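Local structure of protein, Family 18 Chitinase (Crocus vernus, 3SIM) at residues 198-203 with 235-240; 183-188 with 204-209; 104-109 with 142-147; 133-138 with 173-178; 24-29 with 268-273. The protein probably binds and hydrolyses chitin as a plant glycoside hydrolase of family 18, built on a TIM barrel. All coordinates share one frame; numbering follows the deposited sequence.

Contact 1: residues 198-203 with 235-240; sequences KFLGYY and FDAATS
The ring of Phe199 slants against the methyl of Ala237, with CD2 3.8 Å from CB, and a second ring, that of Phe187, meets it at about 35° between planes. Phe199 CG lies anti to the backbone N (chi1 179°), a turn that carries the ring off its own helix toward Ala237 on the facing helix. Leu200 works on the same alanine with its branched end: CD2 rests 3.6 Å from Ala237 O and 4.0 Å from Ala237 CB. The other methyl, CD1, goes one helical turn on and touches Ser240 CB at 4.2 Å. Phe199 and Leu200 thus converge on one alanine, whose small side chain lets the CA atoms of Leu200 and Ala237 come within 6.4 Å. The side chains meet through carbon alone, though Leu200 also lies against the carbonyl oxygen of Ala237. The two helix segments cross at -48°, their axes 10.0 Å apart at closest approach. Both helices belong to the outer layer of the TIM barrel: Phe199, Tyr203 and Ala238 reach down to Ile217 on strand 215-220, Leu200 and Tyr203 also lean on Leu241, and helix 264-274 flanks helix 230-243 through Phe235, Ala238 and Thr239.

Contact 2: residues 183-188 with 204-209; sequences INYQFK and NNAASK
Tyr185 OH and Lys209 NZ converge on one oxygen, OD2 of Asp166, the tyrosine by a hydrogen bond and the lysine by a salt bridge; OH and NZ themselves lie 3.0 Å apart. This joins the loop just after strand 182-184 to the helix within the beta-alpha-beta unit of strand 182-184, helix 196-209 and strand 215-220, one of the repeating crossovers of the TIM barrel. The lysine chain bends at CG-CD (chi3 -79°), turning CE and NZ toward the tyrosine, and the two side chains cross at about a right angle. The shared carboxylate would be expected to offset the ammonium charge. One turn earlier in the helix, Ala206 points at the aromatic pair and also touches Phe187 CZ with CB, at 4.4 Å. Phe187 in turn takes Tyr185 CD1 over the centre of one face, 3.9 Å above the plane. The backbone there is tied to the next strand by Ser218 OG, which hydrogen-bonds with both Tyr185 O and Phe187 N. Ala206 CB stands almost exactly on the normal of the Tyr185 ring, a CH-pi contact 4.2 Å from the centroid and only 1° off axis.

Contact 3: residues 104-109 with 142-147; sequences SNAVTS and GRLITT
Val107 and Leu144 mark the nearest approach of two helices whose segments run in broadly the same direction, with a crossing angle of -35°. The axes come to 9.8 Å, and the CA atoms of these two residues to 6.3 Å. Between them the side chains slide past each other in opposite directions, Val107 CG2 lying 4.0 Å from Leu144 CD2. Leu144 CG also lies 4.1 Å from Ala106 CB, and the leucine reaches Leu110 of helix 99-116. The same valine methyl, CG2, also meets Thr147, the two side chains crossing at about a right angle. The threonine turns CG2 anti to its backbone N, with OG1 beside that N, and its methyl therefore sits against both branches of the valine, 3.9 Å from CG2 and 4.0 Å from CG1. Away from the contact, Ser109 OG donates to Asn105 O at 2.8 Å within its own helix, reaching that oxygen from the face opposite to Ser109 N, and it also hydrogen-bonds with Phe52 N. Toward the start of helix 99-116, Arg143 NH2 makes a salt bridge with Asp100, fastening helix 134-150 to it. Neighbouring outer helices of a TIM barrel pack side by side in this way, and these two follow strands 76-83 and 121-125.

Contact 4: residues 133-138 with 173-178; sequences DKNTFA and FNEYKN
Glu175, in the last turn of helix 166-175, sends an extended chain toward helix 134-150. Its carboxylate lies against the methyl of Ala138, with CB 3.8 Å from OE1 and 3.9 Å from OE2, while the Asn135 and Glu175 side chains cross at about a right angle, their amide and carboxylate planes 48° apart. Tyr176 follows, the first residue to leave helical backbone angles. Its CG is anti to the carbonyl carbon (chi1 -62°), which brings the ring against the neighbouring helix with CE2 3.4 Å from Ala138 O; the ring continues to Gly142 and Thr146. An alanine here removes the ring and would probably open a gap beside Ala138 O and Gly142 CA. The facing helix is started by Asp133, an N-cap whose OD1 accepts from Thr136 N at 3.1 Å and whose OD2 accepts from Thr136 OG1. Chemically, an exposed carboxylate and amide lie over one buried methyl, with a tyrosine ring beside a carbonyl oxygen, so that the polar ends stay near solvent.

Contact 5: residues 24-29 with 268-273; sequences PHITKF and EAQAFL
Ile26 and Gln270 press against each other at about a right angle and bury nearly equal areas, about 65 Å² each. The isoleucine sets CG1 across the aliphatic part of the glutamine, 4.0 Å from Gln270 CG, and its CD1 runs on to Gln270 O at 3.8 Å and to Leu273 CB at 4.0 Å, so that it spans from Gln270 to Leu273, one turn on. Ile26 CG1 stands anti to its carbonyl carbon (chi1 -68°), which aims this branch at the helix. Beyond CG the glutamine chain stays extended and carries its amide to the edge of the Phe29 ring, Gln270 CD lying 4.0 Å from Phe29 CE1 with ring and amide planes 60° apart. In the eight-stranded TIM barrel, strand 28-37 is the second strand and helix 264-274 the last helix, so the contact brings an early part of the chain against the last helix, next to where strands 2-7 and 250-253 close the barrel; Gln270 also touches Phe3 on strand 2-7. Replacing Gln270 by an alanine would probably leave a gap beside Ile26 CG1 and deprive the Phe29 ring of its edge neighbour. Phe29 also meets the rings of Phe3 and Phe31, at about 55° to each. Leu273 also leans on Leu247, and Ile26 O accepts a hydrogen bond from Asn75 ND2.

Contacts 1 and 3 both join consecutive outer helices of the barrel by apolar packing, but stand about 36 Å apart, centre to centre, on opposite sides of the chain's centre. Contact 4 shares helix 134-150 with contact 3, the two meeting where Tyr176 touches Gly142; it is the most exposed and most polar. Contacts 2 and 5 are the buried ones, linking a strand and its adjoining loop to an outer helix: contact 2 pairs aromatics with a tyrosine-lysine-aspartate polar group, contact 5 uses aliphatic groups and an amide at a ring edge. Contacts 1 and 2 share helix 196-209 and meet through Phe199 and Phe187, while Phe272 and Phe235 join contact 5 to contact 1.

Contact 1: residues 198-203 with 235-240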
# COMPACT_ATOMS: atom_id res chain seq x y z
N LYS A 198 3.84 -9.31 22.00
CA LYS A 198 4.33 -8.04 21.58
C LYS A 198 3.65 -7.53 20.28
O LYS A 198 3.30 -6.41 20.21
CB LYS A 198 5.83 -8.05 21.46
CG LYS A 198 6.56 -7.94 22.76
CD LYS A 198 7.99 -8.05 22.61
CE LYS A 198 8.67 -8.27 23.98
NZ LYS A 198 10.04 -8.22 23.88
N PHE A 199 3.42 -8.42 19.33
CA PHE A 199 2.74 -8.06 18.13
C PHE A 199 1.36 -7.53 18.47
O PHE A 199 1.02 -6.51 18.02
CB PHE A 199 2.64 -9.22 17.17
CG PHE A 199 1.91 -8.94 15.88
CD1 PHE A 199 2.60 -8.73 14.72
CD2 PHE A 199 0.55 -8.96 15.80
CE1 PHE A 199 1.94 -8.49 13.53
CE2 PHE A 199 -0.09 -8.77 14.64
CZ PHE A 199 0.60 -8.53 13.51
N LEU A 200 0.64 -8.22 19.33
CA LEU A 200 -0.66 -7.79 19.75
C LEU A 200 -0.59 -6.41 20.46
O LEU A 200 -1.43 -5.61 20.26
CB LEU A 200 -1.40 -8.86 20.57
CG LEU A 200 -1.81 -10.16 19.87
CD1 LEU A 200 -2.13 -11.29 20.81
CD2 LEU A 200 -2.92 -9.97 18.91
N GLY A 201 0.43 -6.19 21.27
CA GLY A 201 0.69 -4.88 21.85
C GLY A 201 0.94 -3.80 20.79
O GLY A 201 0.44 -2.71 20.88
N TYR A 202 1.68 -4.15 19.76
CA TYR A 202 1.91 -3.23 18.65
C TYR A 202 0.62 -2.90 17.89
O TYR A 202 0.41 -1.79 17.57
CB TYR A 202 3.04 -3.67 17.69
CG TYR A 202 4.43 -3.77 18.29
CD1 TYR A 202 4.86 -2.91 19.29
CD2 TYR A 202 5.29 -4.75 17.88
CE1 TYR A 202 6.10 -3.03 19.84
CE2 TYR A 202 6.52 -4.87 18.43
CZ TYR A 202 6.93 -4.01 19.40
OH TYR A 202 8.15 -4.16 19.89
N TYR A 203 -0.20 -3.90 17.65
CA TYR A 203 -1.48 -3.70 17.02
C TYR A 203 -2.40 -2.77 17.81
O TYR A 203 -2.92 -1.86 17.26
CB TYR A 203 -2.24 -5.00 16.72
CG TYR A 203 -3.57 -4.66 16.12
CD1 TYR A 203 -4.68 -4.47 16.87
CD2 TYR A 203 -3.66 -4.37 14.79
CE1 TYR A 203 -5.84 -4.06 16.31
CE2 TYR A 203 -4.79 -3.98 14.21
CZ TYR A 203 -5.90 -3.82 14.94
OH TYR A 203 -7.02 -3.43 14.33
N PHE A 235 -0.29 -16.15 12.51
CA PHE A 235 -1.65 -16.69 12.54
C PHE A 235 -2.29 -16.84 13.94
O PHE A 235 -3.44 -16.75 14.05
CB PHE A 235 -1.88 -17.87 11.58
CG PHE A 235 -1.84 -17.48 10.14
CD1 PHE A 235 -2.81 -16.68 9.61
CD2 PHE A 235 -0.81 -17.87 9.32
CE1 PHE A 235 -2.79 -16.30 8.35
CE2 PHE A 235 -0.79 -17.50 8.02
CZ PHE A 235 -1.78 -16.69 7.54
N ASP A 236 -1.49 -17.07 14.97
CA ASP A 236 -1.97 -17.05 16.34
C ASP A 236 -2.44 -15.66 16.81
O ASP A 236 -3.45 -15.54 17.39
CB ASP A 236 -0.93 -17.60 17.30
CG ASP A 236 -0.61 -19.04 17.01
OD1 ASP A 236 -1.48 -19.75 16.56
OD2 ASP A 236 0.51 -19.45 17.17
N ALA A 237 -1.65 -14.66 16.52
CA ALA A 237 -2.01 -13.28 16.74
C ALA A 237 -3.25 -12.90 15.90
O ALA A 237 -4.13 -12.30 16.38
CB ALA A 237 -0.86 -12.42 16.43
N ALA A 238 -3.28 -13.32 14.67
CA ALA A 238 -4.38 -13.00 13.78
C ALA A 238 -5.68 -13.64 14.31
O ALA A 238 -6.70 -13.04 14.26
CB ALA A 238 -4.12 -13.41 12.44
N THR A 239 -5.54 -14.83 14.84
CA THR A 239 -6.65 -15.53 15.44
C THR A 239 -7.25 -14.82 16.67
O THR A 239 -8.40 -14.69 16.73
CB THR A 239 -6.34 -17.02 15.72
OG1 THR A 239 -6.17 -17.71 14.52
CG2 THR A 239 -7.43 -17.69 16.51
N SER A 240 -6.42 -14.30 17.56
CA SER A 240 -6.88 -13.52 18.69
C SER A 240 -7.60 -12.25 18.22
O SER A 240 -8.65 -11.94 18.73
CB SER A 240 -5.74 -13.11 19.61
OG SER A 240 -5.14 -14.19 20.21

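Contact 2: residues 183-188 with 204-209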
# COMPACT_ATOMS: atom_id res chain seq x y z
N ILE A 183 -5.84 1.52 6.73
CA ILE A 183 -4.47 1.73 7.06
C ILE A 183 -3.71 0.41 7.03
O ILE A 183 -3.89 -0.43 7.84
CB ILE A 183 -4.32 2.44 8.41
CG1 ILE A 183 -5.20 3.67 8.45
CG2 ILE A 183 -2.87 2.80 8.70
CD1 ILE A 183 -5.26 4.24 9.72
N ASN A 184 -2.88 0.28 6.03
CA ASN A 184 -2.05 -0.85 5.84
C ASN A 184 -0.72 -0.72 6.60
O ASN A 184 0.29 -0.47 6.02
CB ASN A 184 -1.88 -1.20 4.37
CG ASN A 184 -3.20 -1.28 3.59
OD1 ASN A 184 -4.22 -1.75 4.04
ND2 ASN A 184 -3.11 -0.87 2.38
N TYR A 185 -0.79 -0.92 7.92
CA TYR A 185 0.34 -0.69 8.80
C TYR A 185 1.37 -1.75 8.51
O TYR A 185 1.06 -2.84 8.30
CB TYR A 185 -0.03 -0.67 10.29
CG TYR A 185 0.83 0.15 11.17
CD1 TYR A 185 1.83 -0.41 11.93
CD2 TYR A 185 0.66 1.51 11.27
CE1 TYR A 185 2.62 0.33 12.79
CE2 TYR A 185 1.42 2.27 12.06
CZ TYR A 185 2.43 1.69 12.82
OH TYR A 185 3.22 2.46 13.58
N GLN A 186 2.60 -1.31 8.41
CA GLN A 186 3.74 -2.10 8.01
C GLN A 186 4.41 -2.78 9.27
O GLN A 186 5.41 -2.35 9.79
CB GLN A 186 4.69 -1.29 7.10
CG GLN A 186 4.16 -0.77 5.76
CD GLN A 186 5.29 -0.33 4.80
OE1 GLN A 186 5.28 0.75 4.28
NE2 GLN A 186 6.23 -1.20 4.61
N PHE A 187 3.79 -3.84 9.73
CA PHE A 187 4.25 -4.58 10.89
C PHE A 187 5.64 -5.24 10.65
O PHE A 187 6.34 -5.49 11.55
CB PHE A 187 3.18 -5.53 11.47
CG PHE A 187 2.02 -4.83 12.15
CD1 PHE A 187 2.06 -4.47 13.46
CD2 PHE A 187 0.90 -4.53 11.44
CE1 PHE A 187 1.01 -3.82 14.03
CE2 PHE A 187 -0.13 -3.91 12.02
CZ PHE A 187 -0.08 -3.53 13.30
N LYS A 188 6.03 -5.41 9.40
CA LYS A 188 7.35 -5.94 9.12
C LYS A 188 8.50 -5.02 9.59
O LYS A 188 9.59 -5.42 9.72
CB LYS A 188 7.50 -6.45 7.68
CG LYS A 188 7.14 -5.52 6.60
CD LYS A 188 5.62 -5.51 6.34
CE LYS A 188 5.24 -4.64 5.19
NZ LYS A 188 6.35 -4.18 4.61
N ASN A 204 -2.55 -3.01 19.08
CA ASN A 204 -3.35 -2.15 19.90
C ASN A 204 -2.78 -0.70 19.96
O ASN A 204 -3.54 0.20 19.97
CB ASN A 204 -3.69 -2.75 21.26
CG ASN A 204 -4.58 -4.04 21.16
OD1 ASN A 204 -5.65 -4.08 20.64
ND2 ASN A 204 -4.12 -5.03 21.75
N ASN A 205 -1.47 -0.56 19.95
CA ASN A 205 -0.82 0.74 19.91
C ASN A 205 -1.20 1.50 18.60
O ASN A 205 -1.58 2.62 18.66
CB ASN A 205 0.70 0.64 19.96
CG ASN A 205 1.29 0.21 21.32
OD1 ASN A 205 0.70 0.32 22.35
ND2 ASN A 205 2.51 -0.22 21.27
N ALA A 206 -1.12 0.80 17.46
CA ALA A 206 -1.49 1.33 16.16
C ALA A 206 -2.97 1.78 16.02
O ALA A 206 -3.23 2.84 15.52
CB ALA A 206 -1.17 0.37 15.13
N ALA A 207 -3.87 0.95 16.56
CA ALA A 207 -5.30 1.18 16.67
C ALA A 207 -5.65 2.43 17.49
O ALA A 207 -6.47 3.17 17.11
CB ALA A 207 -6.01 -0.03 17.23
N SER A 208 -4.99 2.65 18.61
CA SER A 208 -5.00 3.79 19.39
C SER A 208 -4.37 5.02 18.70
O SER A 208 -5.04 5.99 18.83
CB SER A 208 -4.26 3.56 20.71
OG SER A 208 -4.86 2.50 21.38
N LYS A 209 -3.21 4.95 18.08
CA LYS A 209 -2.61 6.11 17.49
C LYS A 209 -3.57 6.62 16.38
O LYS A 209 -3.86 7.77 16.34
CB LYS A 209 -1.24 5.75 16.89
CG LYS A 209 -0.01 5.68 17.80
CD LYS A 209 1.23 5.12 17.11
CE LYS A 209 1.21 3.60 17.00
NZ LYS A 209 2.41 2.97 16.45

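Contact 3: residues 104-109 with 142-147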
# COMPACT_ATOMS: atom_id res chain seq x y z
N SER A 104 -1.57 20.45 -8.11
CA SER A 104 -2.00 20.59 -9.49
C SER A 104 -1.33 19.55 -10.41
O SER A 104 -1.98 18.90 -11.16
CB SER A 104 -1.72 22.00 -9.99
OG SER A 104 -1.93 22.06 -11.34
N ASN A 105 -0.01 19.40 -10.25
CA ASN A 105 0.72 18.40 -11.01
C ASN A 105 0.29 16.94 -10.72
O ASN A 105 0.14 16.17 -11.61
CB ASN A 105 2.23 18.53 -10.86
CG ASN A 105 2.81 19.83 -11.48
OD1 ASN A 105 2.32 20.33 -12.42
ND2 ASN A 105 3.87 20.30 -10.91
N ALA A 106 0.09 16.64 -9.44
CA ALA A 106 -0.33 15.34 -8.97
C ALA A 106 -1.73 14.91 -9.48
O ALA A 106 -1.88 13.85 -9.96
CB ALA A 106 -0.25 15.30 -7.44
N VAL A 107 -2.69 15.81 -9.37
CA VAL A 107 -4.02 15.58 -9.87
C VAL A 107 -4.00 15.34 -11.40
O VAL A 107 -4.54 14.42 -11.83
CB VAL A 107 -5.08 16.69 -9.44
CG1 VAL A 107 -6.39 16.46 -10.05
CG2 VAL A 107 -5.24 16.80 -7.93
N THR A 108 -3.32 16.16 -12.16
CA THR A 108 -3.28 15.94 -13.60
C THR A 108 -2.63 14.61 -14.02
O THR A 108 -3.23 13.82 -14.64
CB THR A 108 -2.54 17.10 -14.28
OG1 THR A 108 -3.23 18.31 -14.04
CG2 THR A 108 -2.39 16.85 -15.74
N SER A 109 -1.44 14.34 -13.52
CA SER A 109 -0.67 13.15 -13.81
C SER A 109 -1.28 11.82 -13.33
O SER A 109 -1.27 10.89 -14.00
CB SER A 109 0.79 13.33 -13.34
OG SER A 109 0.90 13.51 -12.00
N GLY A 142 -3.66 15.23 1.44
CA GLY A 142 -5.05 15.43 1.79
C GLY A 142 -5.82 16.09 0.64
O GLY A 142 -6.79 15.56 0.25
N ARG A 143 -5.29 17.15 0.05
CA ARG A 143 -5.92 17.78 -1.10
C ARG A 143 -6.01 16.83 -2.31
O ARG A 143 -7.00 16.74 -2.89
CB ARG A 143 -5.28 19.12 -1.47
CG ARG A 143 -5.68 20.27 -0.57
CD ARG A 143 -4.90 21.56 -0.81
NE ARG A 143 -5.02 22.09 -2.14
CZ ARG A 143 -4.43 23.19 -2.57
NH1 ARG A 143 -4.61 23.56 -3.81
NH2 ARG A 143 -3.67 23.89 -1.79
N LEU A 144 -4.97 16.06 -2.58
CA LEU A 144 -4.98 15.09 -3.66
C LEU A 144 -6.08 14.03 -3.51
O LEU A 144 -6.81 13.89 -4.40
CB LEU A 144 -3.67 14.32 -3.66
CG LEU A 144 -3.04 13.67 -4.88
CD1 LEU A 144 -2.19 12.43 -4.59
CD2 LEU A 144 -3.89 13.54 -6.12
N ILE A 145 -6.17 13.36 -2.38
CA ILE A 145 -7.19 12.36 -2.21
C ILE A 145 -8.61 12.96 -2.29
O ILE A 145 -9.39 12.46 -2.98
CB ILE A 145 -7.00 11.62 -0.90
CG1 ILE A 145 -5.66 10.90 -0.90
CG2 ILE A 145 -8.18 10.71 -0.59
CD1 ILE A 145 -5.21 10.47 0.40
N THR A 146 -8.82 14.08 -1.63
CA THR A 146 -10.09 14.75 -1.55
C THR A 146 -10.54 15.13 -2.96
O THR A 146 -11.62 14.78 -3.33
CB THR A 146 -10.05 16.01 -0.60
OG1 THR A 146 -9.81 15.66 0.75
CG2 THR A 146 -11.33 16.74 -0.67
N THR A 147 -9.65 15.70 -3.75
CA THR A 147 -9.94 16.07 -5.14
C THR A 147 -10.28 14.91 -6.06
O THR A 147 -11.21 14.96 -6.78
CB THR A 147 -8.78 16.87 -5.82
OG1 THR A 147 -8.57 18.07 -5.13
CG2 THR A 147 -9.09 17.21 -7.25

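Contact 4: residues 133-138 with 173-178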
# COMPACT_ATOMS: atom_id res chain seq x y z
N ASP A 133 8.17 18.95 5.57
CA ASP A 133 7.61 19.04 6.90
C ASP A 133 6.24 18.40 6.90
O ASP A 133 5.65 18.28 5.87
CB ASP A 133 7.55 20.48 7.41
CG ASP A 133 6.58 21.33 6.66
OD1 ASP A 133 5.43 21.27 6.95
OD2 ASP A 133 6.98 22.05 5.77
N LYS A 134 5.77 18.02 8.09
CA LYS A 134 4.54 17.23 8.28
C LYS A 134 3.28 17.92 7.76
O LYS A 134 2.42 17.27 7.24
CB LYS A 134 4.34 16.76 9.72
CG LYS A 134 4.23 17.83 10.79
CD LYS A 134 4.43 17.34 12.20
CE LYS A 134 4.45 18.47 13.22
NZ LYS A 134 4.68 18.02 14.55
N ASN A 135 3.17 19.21 7.97
CA ASN A 135 2.02 19.94 7.48
C ASN A 135 1.90 20.03 5.95
O ASN A 135 0.84 19.89 5.42
CB ASN A 135 1.88 21.29 8.19
CG ASN A 135 1.56 21.13 9.68
OD1 ASN A 135 0.86 20.27 10.07
ND2 ASN A 135 2.11 21.95 10.45
N THR A 136 3.03 20.25 5.30
CA THR A 136 3.15 20.34 3.86
C THR A 136 2.76 19.03 3.18
O THR A 136 1.99 19.03 2.27
CB THR A 136 4.60 20.82 3.40
OG1 THR A 136 4.85 22.16 3.81
CG2 THR A 136 4.78 20.67 1.93
N PHE A 137 3.27 17.93 3.72
CA PHE A 137 2.87 16.56 3.36
C PHE A 137 1.38 16.28 3.61
O PHE A 137 0.74 15.81 2.79
CB PHE A 137 3.71 15.52 4.19
CG PHE A 137 3.41 14.06 3.88
CD1 PHE A 137 3.71 13.49 2.64
CD2 PHE A 137 2.81 13.25 4.81
CE1 PHE A 137 3.40 12.14 2.42
CE2 PHE A 137 2.54 11.97 4.54
CZ PHE A 137 2.85 11.40 3.40
N ALA A 138 0.87 16.62 4.77
CA ALA A 138 -0.52 16.41 5.07
C ALA A 138 -1.48 17.14 4.11
O ALA A 138 -2.40 16.58 3.66
CB ALA A 138 -0.83 16.76 6.51
N PHE A 173 -3.59 11.93 8.79
CA PHE A 173 -4.79 11.26 9.33
C PHE A 173 -5.69 12.18 10.18
O PHE A 173 -6.82 12.26 9.90
CB PHE A 173 -4.45 9.95 10.06
CG PHE A 173 -5.66 9.23 10.64
CD1 PHE A 173 -6.00 9.37 11.95
CD2 PHE A 173 -6.44 8.40 9.86
CE1 PHE A 173 -7.07 8.71 12.45
CE2 PHE A 173 -7.51 7.75 10.38
CZ PHE A 173 -7.82 7.90 11.68
N ASN A 174 -5.14 12.89 11.15
CA ASN A 174 -5.86 13.85 11.94
C ASN A 174 -6.43 15.03 11.13
O ASN A 174 -7.51 15.43 11.37
CB ASN A 174 -5.04 14.35 13.13
CG ASN A 174 -4.69 13.26 14.13
OD1 ASN A 174 -3.64 13.25 14.64
ND2 ASN A 174 -5.59 12.38 14.39
N GLU A 175 -5.68 15.52 10.18
CA GLU A 175 -6.19 16.50 9.23
C GLU A 175 -7.26 16.09 8.17
O GLU A 175 -7.97 16.91 7.73
CB GLU A 175 -5.06 17.34 8.62
CG GLU A 175 -4.22 18.11 9.64
CD GLU A 175 -3.01 18.82 9.00
OE1 GLU A 175 -3.14 19.37 7.96
OE2 GLU A 175 -1.93 18.86 9.55
N TYR A 176 -7.24 14.84 7.72
CA TYR A 176 -8.08 14.33 6.63
C TYR A 176 -8.72 12.94 6.89
O TYR A 176 -8.79 12.15 6.01
CB TYR A 176 -7.35 14.36 5.27
CG TYR A 176 -6.94 15.73 4.80
CD1 TYR A 176 -7.71 16.42 3.93
CD2 TYR A 176 -5.82 16.32 5.30
CE1 TYR A 176 -7.33 17.71 3.51
CE2 TYR A 176 -5.44 17.56 4.95
CZ TYR A 176 -6.19 18.29 4.03
OH TYR A 176 -5.79 19.52 3.67
N LYS A 177 -9.20 12.70 8.08
CA LYS A 177 -9.68 11.38 8.53
C LYS A 177 -10.82 10.83 7.66
O LYS A 177 -10.79 9.70 7.34
CB LYS A 177 -9.97 11.30 10.04
CG LYS A 177 -11.16 10.46 10.45
CD LYS A 177 -12.40 11.27 10.49
CE LYS A 177 -12.51 12.15 11.73
NZ LYS A 177 -13.13 13.43 11.45
N ASN A 178 -11.72 11.66 7.22
CA ASN A 178 -12.74 11.20 6.29
C ASN A 178 -12.32 10.84 4.87
O ASN A 178 -13.08 10.31 4.15
CB ASN A 178 -13.90 12.16 6.21
CG ASN A 178 -13.52 13.43 5.65
OD1 ASN A 178 -13.21 13.57 4.49

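Contact 5: residues 24-29 with 268-273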
# COMPACT_ATOMS: atom_id res chain seq x y z
N PRO A 24 -12.13 -16.87 -4.22
CA PRO A 24 -13.41 -16.33 -4.65
C PRO A 24 -14.40 -15.91 -3.54
O PRO A 24 -15.30 -15.20 -3.81
CB PRO A 24 -13.98 -17.44 -5.55
CG PRO A 24 -13.41 -18.55 -5.10
CD PRO A 24 -12.03 -18.25 -4.62
N HIS A 25 -14.19 -16.42 -2.35
CA HIS A 25 -14.95 -16.04 -1.18
C HIS A 25 -14.54 -14.73 -0.48
O HIS A 25 -15.28 -14.25 0.29
CB HIS A 25 -15.11 -17.19 -0.19
CG HIS A 25 -15.79 -18.38 -0.78
ND1 HIS A 25 -17.15 -18.48 -0.90
CD2 HIS A 25 -15.28 -19.50 -1.33
CE1 HIS A 25 -17.45 -19.62 -1.48
NE2 HIS A 25 -16.34 -20.26 -1.75
N ILE A 26 -13.37 -14.18 -0.79
CA ILE A 26 -12.93 -12.87 -0.29
C ILE A 26 -13.87 -11.78 -0.86
O ILE A 26 -14.04 -11.67 -2.02
CB ILE A 26 -11.45 -12.54 -0.68
CG1 ILE A 26 -10.44 -13.45 0.02
CG2 ILE A 26 -11.09 -11.10 -0.42
CD1 ILE A 26 -10.31 -13.30 1.49
N THR A 27 -14.45 -10.98 0.00
CA THR A 27 -15.30 -9.88 -0.44
C THR A 27 -14.57 -8.81 -1.28
O THR A 27 -15.02 -8.47 -2.29
CB THR A 27 -16.05 -9.21 0.74
OG1 THR A 27 -16.43 -10.19 1.70
CG2 THR A 27 -17.24 -8.41 0.21
N LYS A 28 -13.45 -8.36 -0.79
CA LYS A 28 -12.62 -7.40 -1.47
C LYS A 28 -11.15 -7.83 -1.58
O LYS A 28 -10.44 -7.82 -0.61
CB LYS A 28 -12.68 -6.04 -0.79
CG LYS A 28 -13.97 -5.41 -0.60
CD LYS A 28 -13.77 -4.21 0.21
CE LYS A 28 -14.99 -3.53 0.55
NZ LYS A 28 -15.58 -2.81 -0.55
N PHE A 29 -10.74 -8.18 -2.76
CA PHE A 29 -9.37 -8.43 -3.07
C PHE A 29 -8.80 -7.17 -3.76
O PHE A 29 -9.25 -6.77 -4.82
CB PHE A 29 -9.22 -9.64 -3.97
CG PHE A 29 -7.80 -10.08 -4.22
CD1 PHE A 29 -7.34 -11.27 -3.72
CD2 PHE A 29 -6.92 -9.33 -4.95
CE1 PHE A 29 -6.03 -11.66 -3.95
CE2 PHE A 29 -5.64 -9.76 -5.18
CZ PHE A 29 -5.21 -10.87 -4.70
N GLU A 268 -2.76 -19.21 2.19
CA GLU A 268 -3.04 -19.50 3.57
C GLU A 268 -3.86 -18.40 4.26
O GLU A 268 -4.75 -18.66 4.98
CB GLU A 268 -1.76 -19.82 4.36
CG GLU A 268 -1.97 -20.13 5.86
CD GLU A 268 -0.72 -20.66 6.65
OE1 GLU A 268 -0.87 -21.27 7.69
OE2 GLU A 268 0.39 -20.43 6.26
N ALA A 269 -3.46 -17.19 4.03
CA ALA A 269 -4.08 -16.01 4.58
C ALA A 269 -5.51 -15.71 4.12
O ALA A 269 -6.33 -15.39 4.89
CB ALA A 269 -3.21 -14.87 4.38
N GLN A 270 -5.77 -15.88 2.85
CA GLN A 270 -7.11 -15.79 2.33
C GLN A 270 -8.09 -16.83 2.90
O GLN A 270 -9.15 -16.49 3.30
CB GLN A 270 -7.09 -15.80 0.79
CG GLN A 270 -6.56 -14.56 0.12
CD GLN A 270 -6.41 -14.70 -1.37
OE1 GLN A 270 -5.40 -15.09 -1.83
NE2 GLN A 270 -7.41 -14.37 -2.07
N ALA A 271 -7.64 -18.07 2.99
CA ALA A 271 -8.38 -19.16 3.62
C ALA A 271 -8.65 -18.87 5.08
O ALA A 271 -9.72 -19.04 5.49
CB ALA A 271 -7.68 -20.45 3.50
N PHE A 272 -7.67 -18.31 5.77
CA PHE A 272 -7.83 -17.91 7.15
C PHE A 272 -8.94 -16.83 7.25
O PHE A 272 -9.73 -16.92 8.07
CB PHE A 272 -6.52 -17.41 7.79
CG PHE A 272 -6.70 -16.80 9.17
CD1 PHE A 272 -6.81 -17.59 10.27
CD2 PHE A 272 -6.82 -15.44 9.36
CE1 PHE A 272 -7.01 -17.06 11.47
CE2 PHE A 272 -7.01 -14.93 10.58
CZ PHE A 272 -7.10 -15.74 11.64
N LEU A 273 -8.95 -15.85 6.38
CA LEU A 273 -9.89 -14.74 6.46
C LEU A 273 -11.37 -15.19 6.37
O LEU A 273 -12.22 -14.75 7.06
CB LEU A 273 -9.56 -13.68 5.43
CG LEU A 273 -8.44 -12.75 5.87
CD1 LEU A 273 -7.86 -12.06 4.74
CD2 LEU A 273 -8.83 -11.80 7.01